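Local coordinates for dihydroxyacetone kinase (Citrobacter freundii, PDB 1UN8) that catalyses the ATP-dependent phosphorylation of dihydroxyacetone to dihydroxyacetone phosphate, using a divalent metal ion, and works as a homodimer, at the interface of chains A and B. Coordinates in Å, arbitrary orientation; residue numbers count along the deposited sequence, not the author numbering. Chains: chain A/B, Dihydroxyacetone kinase.

Contact 1 and contact 2 are neighbouring patches of the homodimer interface, with centres about 12 Å apart. Contact 1 packs helix 12-22 of chain A against helix 266-277 of chain B. Contact 2 adds strand 338-339 of chain B beside strand 29-32 of chain A. B:Ile336 belongs to both: it touches the chain A helix in contact 1 and A:Arg31 in contact 2. The segment leading chain B towards its C-terminal, ATP-binding domain thus runs along the partner subunit. The two-fold axis repeats both contacts. Their centres lie about 21 and 24 Å from A:His220, the active-site histidine, so they probably serve assembly rather than catalysis directly.

Contact 1: the interface of chains A and B. Residues chain A 15-16, 18-20, 22; chain B 270-271, 273-274, 277, 336.
B:Arg274 carries CG anti to its backbone N (chi1 175°) and stays extended from CG to NE. This sends it out of helix 266-277 of chain B and obliquely across helix 12-22 of chain A, between A:Asp15 and A:Asp18. A:Asp15 and A:Asp18 both hold CG anti to the carbonyl carbon, so their carboxylates meet the arginine near NE. The site is a helix-to-helix packing patch of the homodimer, with salt bridges from B:Arg274 to A:Asp15 and A:Asp18. NE lies 3.0 Å from OD1 of A:Asp15, but its N-H points away, so the pair is ionic and not a hydrogen bond. The carboxylate and guanidinium planes are turned 60° apart. A:Asp18 lies alongside the arginine and makes the longer salt bridge, OD2 to NE at 3.6 Å. Two acidic groups near one guanidinium probably stabilise its positive charge. The arginine's aliphatic part also packs: CD is 3.7 Å from CB of A:Asp15.

Small residues bring the backbones close. The CA of A:Gly19 is 3.3 Å from the carbonyl O of B:Ala270, and CB of B:Ala270 faces the carbonyl O of A:Val16. Beside them, CG2 of A:Val16 meets CG1 of B:Ile271 at 3.6 Å, the two side chains crossing obliquely. Further along, CG2 of A:Ile22 slides past the methyl of B:Thr273 in the opposite direction. B:Ile336 crosses A:Asp18 at about a right angle, and its CD1 methyl reaches CD1 of A:Ile22 at 3.7 Å.

Contact 2: the interface of chains A and B. Residues chain A 21, 29-33, 42, 44; chain B 335-339.
This is an intersubunit parallel beta bridge between a DhaK strand of chain A and a short strand of chain B. Strand 338-339 of chain B pairs with strand 29-32 of chain A, A:Arg31 opposite B:Cys338 and A:Leu32 opposite B:Val339. Backbone hydrogen bonds hold the strands together. The amide N of A:Arg31 donates to the carbonyl O of B:Thr337 at 3.1 Å and is the most bent (141° at H). A:Arg31 O accepts from the amide N of B:Val339 at 2.7 Å. The amide N of A:Glu33 gives a nearly straight bond (172° at H) to B:Val339 O, also 2.7 Å long. Each donor approaches nearly along the C=O axis.

A polar side-chain pair flanks the strands. A:Arg44, bent at chi2 and chi3, meets B:Thr337 tip to tip. Its NH1 hydrogen-bonds to the hydroxyl OG1 at 3.0 Å. OG1 sits in the crowded position between the backbone N and the carbonyl carbon (chi1 67°).

Packing contacts line both faces. B:Val339 holds CG2 anti to its carbonyl carbon, beside the carbonyl O of A:Arg31 (3.6 Å), and crosses A:Val42 at about a right angle. B:Cys338 places SG anti to its backbone N, 3.6 Å from CA of A:Glu33. A:Arg31 and B:Ile336 lie side by side, pointing the same way. CG and CD of A:Arg31 both lie 4.0 Å from CG2 of B:Ile336, and the arginine chain bends at chi3, about the bond between them.

Contact 1: the interface of chains A and B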
loop_
_atom_site.group_PDB
_atom_site.type_symbol
_atom_site.label_atom_id
_atom_site.label_comp_id
_atom_site.label_asym_id
_atom_site.label_seq_id
_atom_site.Cartn_x
_atom_site.Cartn_y
_atom_site.Cartn_z
ATOM N N ASP A 15 -12.146 14.859 -3.797
ATOM C CA ASP A 15 -11.398 14.824 -2.550
ATOM C C ASP A 15 -10.029 14.136 -2.726
ATOM O O ASP A 15 -9.026 14.550 -2.123
ATOM C CB ASP A 15 -12.223 14.131 -1.454
ATOM C CG ASP A 15 -13.489 14.918 -1.086
ATOM O OD1 ASP A 15 -13.472 16.162 -1.194
ATOM O OD2 ASP A 15 -14.494 14.298 -0.672
ATOM N N VAL A 16 -9.977 13.096 -3.560
ATOM C CA VAL A 16 -8.726 12.385 -3.809
ATOM C C VAL A 16 -7.728 13.349 -4.440
ATOM O O VAL A 16 -6.558 13.383 -4.077
ATOM C CB VAL A 16 -8.941 11.163 -4.766
ATOM C CG1 VAL A 16 -7.609 10.655 -5.296
ATOM C CG2 VAL A 16 -9.652 10.050 -4.031
ATOM N N ASP A 18 -7.651 16.701 -4.241
ATOM C CA ASP A 18 -7.194 17.668 -3.237
ATOM C C ASP A 18 -6.091 17.043 -2.385
ATOM O O ASP A 18 -5.039 17.655 -2.144
ATOM C CB ASP A 18 -8.359 18.134 -2.350
ATOM C CG ASP A 18 -9.328 19.052 -3.096
ATOM O OD1 ASP A 18 -8.864 19.807 -3.979
ATOM O OD2 ASP A 18 -10.544 19.038 -2.806
ATOM N N GLY A 19 -6.315 15.812 -1.948
ATOM C CA GLY A 19 -5.306 15.155 -1.149
ATOM C C GLY A 19 -4.002 14.950 -1.894
ATOM O O GLY A 19 -2.927 15.059 -1.303
ATOM N N ALA A 20 -4.078 14.656 -3.187
ATOM C CA ALA A 20 -2.869 14.419 -3.981
ATOM C C ALA A 20 -2.032 15.682 -4.087
ATOM O O ALA A 20 -0.804 15.645 -4.047
ATOM C CB ALA A 20 -3.250 13.936 -5.371
ATOM N N ILE A 22 -2.272 18.385 -1.943
ATOM C CA ILE A 22 -1.810 18.717 -0.592
ATOM C C ILE A 22 -0.488 18.029 -0.258
ATOM O O ILE A 22 0.328 18.560 0.504
ATOM C CB ILE A 22 -2.825 18.284 0.514
ATOM C CG1 ILE A 22 -4.172 18.998 0.359
ATOM C CG2 ILE A 22 -2.229 18.580 1.880
ATOM C CD1 ILE A 22 -4.119 20.479 0.633
ATOM N N ALA B 270 -5.569 9.558 0.196
ATOM C CA ALA B 270 -5.571 10.936 -0.275
ATOM C C ALA B 270 -6.734 11.685 0.386
ATOM O O ALA B 270 -6.575 12.820 0.864
ATOM C CB ALA B 270 -5.724 10.976 -1.795
ATOM N N ILE B 271 -7.905 11.050 0.395
ATOM C CA ILE B 271 -9.079 11.643 1.015
ATOM C C ILE B 271 -8.772 11.899 2.493
ATOM O O ILE B 271 -9.103 12.958 3.028
ATOM C CB ILE B 271 -10.301 10.705 0.912
ATOM C CG1 ILE B 271 -10.660 10.473 -0.554
ATOM C CG2 ILE B 271 -11.496 11.311 1.648
ATOM C CD1 ILE B 271 -11.724 9.400 -0.750
ATOM N N THR B 273 -5.904 12.409 3.804
ATOM C CA THR B 273 -4.975 13.522 3.849
ATOM C C THR B 273 -5.733 14.844 3.732
ATOM O O THR B 273 -5.383 15.831 4.388
ATOM C CB THR B 273 -3.947 13.415 2.721
ATOM O OG1 THR B 273 -3.138 12.247 2.920
ATOM C CG2 THR B 273 -3.044 14.640 2.705
ATOM N N ARG B 274 -6.770 14.866 2.895
ATOM C CA ARG B 274 -7.555 16.079 2.724
ATOM C C ARG B 274 -8.300 16.424 4.015
ATOM O O ARG B 274 -8.358 17.591 4.421
ATOM C CB ARG B 274 -8.570 15.911 1.594
ATOM C CG ARG B 274 -9.514 17.104 1.442
ATOM C CD ARG B 274 -10.633 16.803 0.467
ATOM N NE ARG B 274 -11.628 17.866 0.418
ATOM C CZ ARG B 274 -12.346 18.265 1.464
ATOM N NH1 ARG B 274 -12.174 17.694 2.651
ATOM N NH2 ARG B 274 -13.251 19.228 1.318
ATOM N N ALA B 277 -6.061 17.961 6.525
ATOM C CA ALA B 277 -5.744 19.336 6.140
ATOM C C ALA B 277 -6.886 20.310 6.443
ATOM O O ALA B 277 -6.680 21.524 6.520
ATOM C CB ALA B 277 -5.400 19.386 4.659
ATOM N N ILE B 336 -4.240 24.221 -2.367
ATOM C CA ILE B 336 -4.788 23.786 -3.638
ATOM C C ILE B 336 -5.045 24.949 -4.585
ATOM O O ILE B 336 -6.105 25.589 -4.539
ATOM C CB ILE B 336 -6.106 23.015 -3.421
ATOM C CG1 ILE B 336 -6.033 22.238 -2.101
ATOM C CG2 ILE B 336 -6.357 22.074 -4.609
ATOM C CD1 ILE B 336 -6.439 20.801 -2.183
#

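Contact 2: the interface of chains A and B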
loop_
_atom_site.group_PDB
_atom_site.type_symbol
_atom_site.label_atom_id
_atom_site.label_comp_id
_atom_site.label_asym_id
_atom_site.label_seq_id
_atom_site.Cartn_x
_atom_site.Cartn_y
_atom_site.Cartn_z
ATOM N N ILE A 21 -2.728 16.801 -4.245
ATOM C CA ILE A 21 -2.104 18.097 -4.354
ATOM C C ILE A 21 -1.472 18.465 -3.010
ATOM O O ILE A 21 -0.302 18.844 -2.940
ATOM C CB ILE A 21 -3.137 19.196 -4.694
ATOM C CG1 ILE A 21 -3.964 18.810 -5.934
ATOM C CG2 ILE A 21 -2.394 20.494 -4.972
ATOM C CD1 ILE A 21 -3.541 19.409 -7.244
ATOM N N LEU A 29 1.529 20.692 -8.968
ATOM C CA LEU A 29 0.217 20.281 -9.438
ATOM C C LEU A 29 -0.824 21.346 -9.144
ATOM O O LEU A 29 -0.729 22.054 -8.150
ATOM C CB LEU A 29 -0.179 18.962 -8.766
ATOM C CG LEU A 29 0.898 17.876 -8.876
ATOM C CD1 LEU A 29 0.569 16.713 -7.946
ATOM C CD2 LEU A 29 1.027 17.418 -10.326
ATOM N N ALA A 30 -1.822 21.454 -10.008
ATOM C CA ALA A 30 -2.873 22.429 -9.814
ATOM C C ALA A 30 -4.164 21.956 -10.459
ATOM O O ALA A 30 -4.152 21.366 -11.541
ATOM C CB ALA A 30 -2.452 23.767 -10.416
ATOM N N ARG A 31 -5.283 22.202 -9.797
ATOM C CA ARG A 31 -6.553 21.818 -10.382
ATOM C C ARG A 31 -6.855 22.861 -11.448
ATOM O O ARG A 31 -6.311 23.962 -11.418
ATOM C CB ARG A 31 -7.663 21.788 -9.324
ATOM C CG ARG A 31 -7.430 20.743 -8.246
ATOM C CD ARG A 31 -8.674 20.456 -7.417
ATOM N NE ARG A 31 -9.789 19.962 -8.222
ATOM C CZ ARG A 31 -10.835 19.321 -7.715
ATOM N NH1 ARG A 31 -10.897 19.094 -6.413
ATOM N NH2 ARG A 31 -11.827 18.913 -8.502
ATOM N N LEU A 32 -7.703 22.504 -12.405
ATOM C CA LEU A 32 -8.071 23.419 -13.471
ATOM C C LEU A 32 -9.489 23.893 -13.198
ATOM O O LEU A 32 -10.398 23.081 -13.031
ATOM C CB LEU A 32 -8.015 22.698 -14.819
ATOM C CG LEU A 32 -8.260 23.568 -16.049
ATOM C CD1 LEU A 32 -6.991 24.333 -16.373
ATOM C CD2 LEU A 32 -8.670 22.707 -17.229
ATOM N N GLU A 33 -9.682 25.205 -13.136
ATOM C CA GLU A 33 -11.011 25.750 -12.882
ATOM C C GLU A 33 -11.934 25.206 -13.959
ATOM O O GLU A 33 -11.583 25.213 -15.141
ATOM C CB GLU A 33 -10.976 27.277 -12.930
ATOM C CG GLU A 33 -12.341 27.929 -12.774
ATOM C CD GLU A 33 -12.274 29.436 -12.936
ATOM O OE1 GLU A 33 -11.798 30.110 -11.998
ATOM O OE2 GLU A 33 -12.681 29.944 -14.004
ATOM N N VAL A 42 -3.512 19.641 -13.638
ATOM C CA VAL A 42 -2.493 20.027 -14.594
ATOM C C VAL A 42 -1.248 20.511 -13.879
ATOM O O VAL A 42 -1.304 20.870 -12.708
ATOM C CB VAL A 42 -3.010 21.143 -15.515
ATOM C CG1 VAL A 42 -2.945 22.486 -14.800
ATOM C CG2 VAL A 42 -2.207 21.155 -16.788
ATOM N N ARG A 44 1.944 23.050 -13.075
ATOM C CA ARG A 44 2.154 24.491 -13.008
ATOM C C ARG A 44 3.332 24.886 -13.902
ATOM O O ARG A 44 3.552 26.059 -14.187
ATOM C CB ARG A 44 2.392 24.899 -11.551
ATOM C CG ARG A 44 1.147 24.758 -10.692
ATOM C CD ARG A 44 1.454 24.118 -9.356
ATOM N NE ARG A 44 2.234 24.988 -8.482
ATOM C CZ ARG A 44 1.767 26.106 -7.933
ATOM N NH1 ARG A 44 0.521 26.493 -8.171
ATOM N NH2 ARG A 44 2.547 26.834 -7.149
ATOM N N GLU B 335 -1.103 24.277 -0.694
ATOM C CA GLU B 335 -2.465 24.775 -0.805
ATOM C C GLU B 335 -2.933 24.345 -2.194
ATOM O O GLU B 335 -2.124 24.137 -3.093
ATOM C CB GLU B 335 -2.526 26.304 -0.658
ATOM C CG GLU B 335 -2.133 27.087 -1.899
ATOM C CD GLU B 335 -2.352 28.584 -1.736
ATOM O OE1 GLU B 335 -1.698 29.181 -0.851
ATOM O OE2 GLU B 335 -3.177 29.161 -2.486
ATOM N N ILE B 336 -4.240 24.221 -2.367
ATOM C CA ILE B 336 -4.788 23.786 -3.638
ATOM C C ILE B 336 -5.045 24.949 -4.585
ATOM O O ILE B 336 -6.105 25.589 -4.539
ATOM C CB ILE B 336 -6.106 23.015 -3.421
ATOM C CG1 ILE B 336 -6.033 22.238 -2.101
ATOM C CG2 ILE B 336 -6.357 22.074 -4.609
ATOM C CD1 ILE B 336 -6.439 20.801 -2.183
ATOM N N THR B 337 -4.078 25.226 -5.451
ATOM C CA THR B 337 -4.253 26.310 -6.403
ATOM C C THR B 337 -5.134 25.849 -7.553
ATOM O O THR B 337 -5.094 24.687 -7.963
ATOM C CB THR B 337 -2.918 26.801 -6.960
ATOM O OG1 THR B 337 -2.323 25.780 -7.768
ATOM C CG2 THR B 337 -1.985 27.153 -5.822
ATOM N N CYS B 338 -5.927 26.778 -8.070
ATOM C CA CYS B 338 -6.849 26.499 -9.157
ATOM C C CYS B 338 -6.465 27.339 -10.379
ATOM O O CYS B 338 -6.593 28.560 -10.356
ATOM C CB CYS B 338 -8.257 26.846 -8.688
ATOM S SG CYS B 338 -9.565 26.108 -9.644
ATOM N N VAL B 339 -5.988 26.687 -11.437
ATOM C CA VAL B 339 -5.577 27.376 -12.661
ATOM C C VAL B 339 -6.729 27.657 -13.626
ATOM O O VAL B 339 -7.692 26.899 -13.711
ATOM C CB VAL B 339 -4.546 26.551 -13.454
ATOM C CG1 VAL B 339 -3.859 27.420 -14.497
ATOM C CG2 VAL B 339 -3.526 25.927 -12.514
#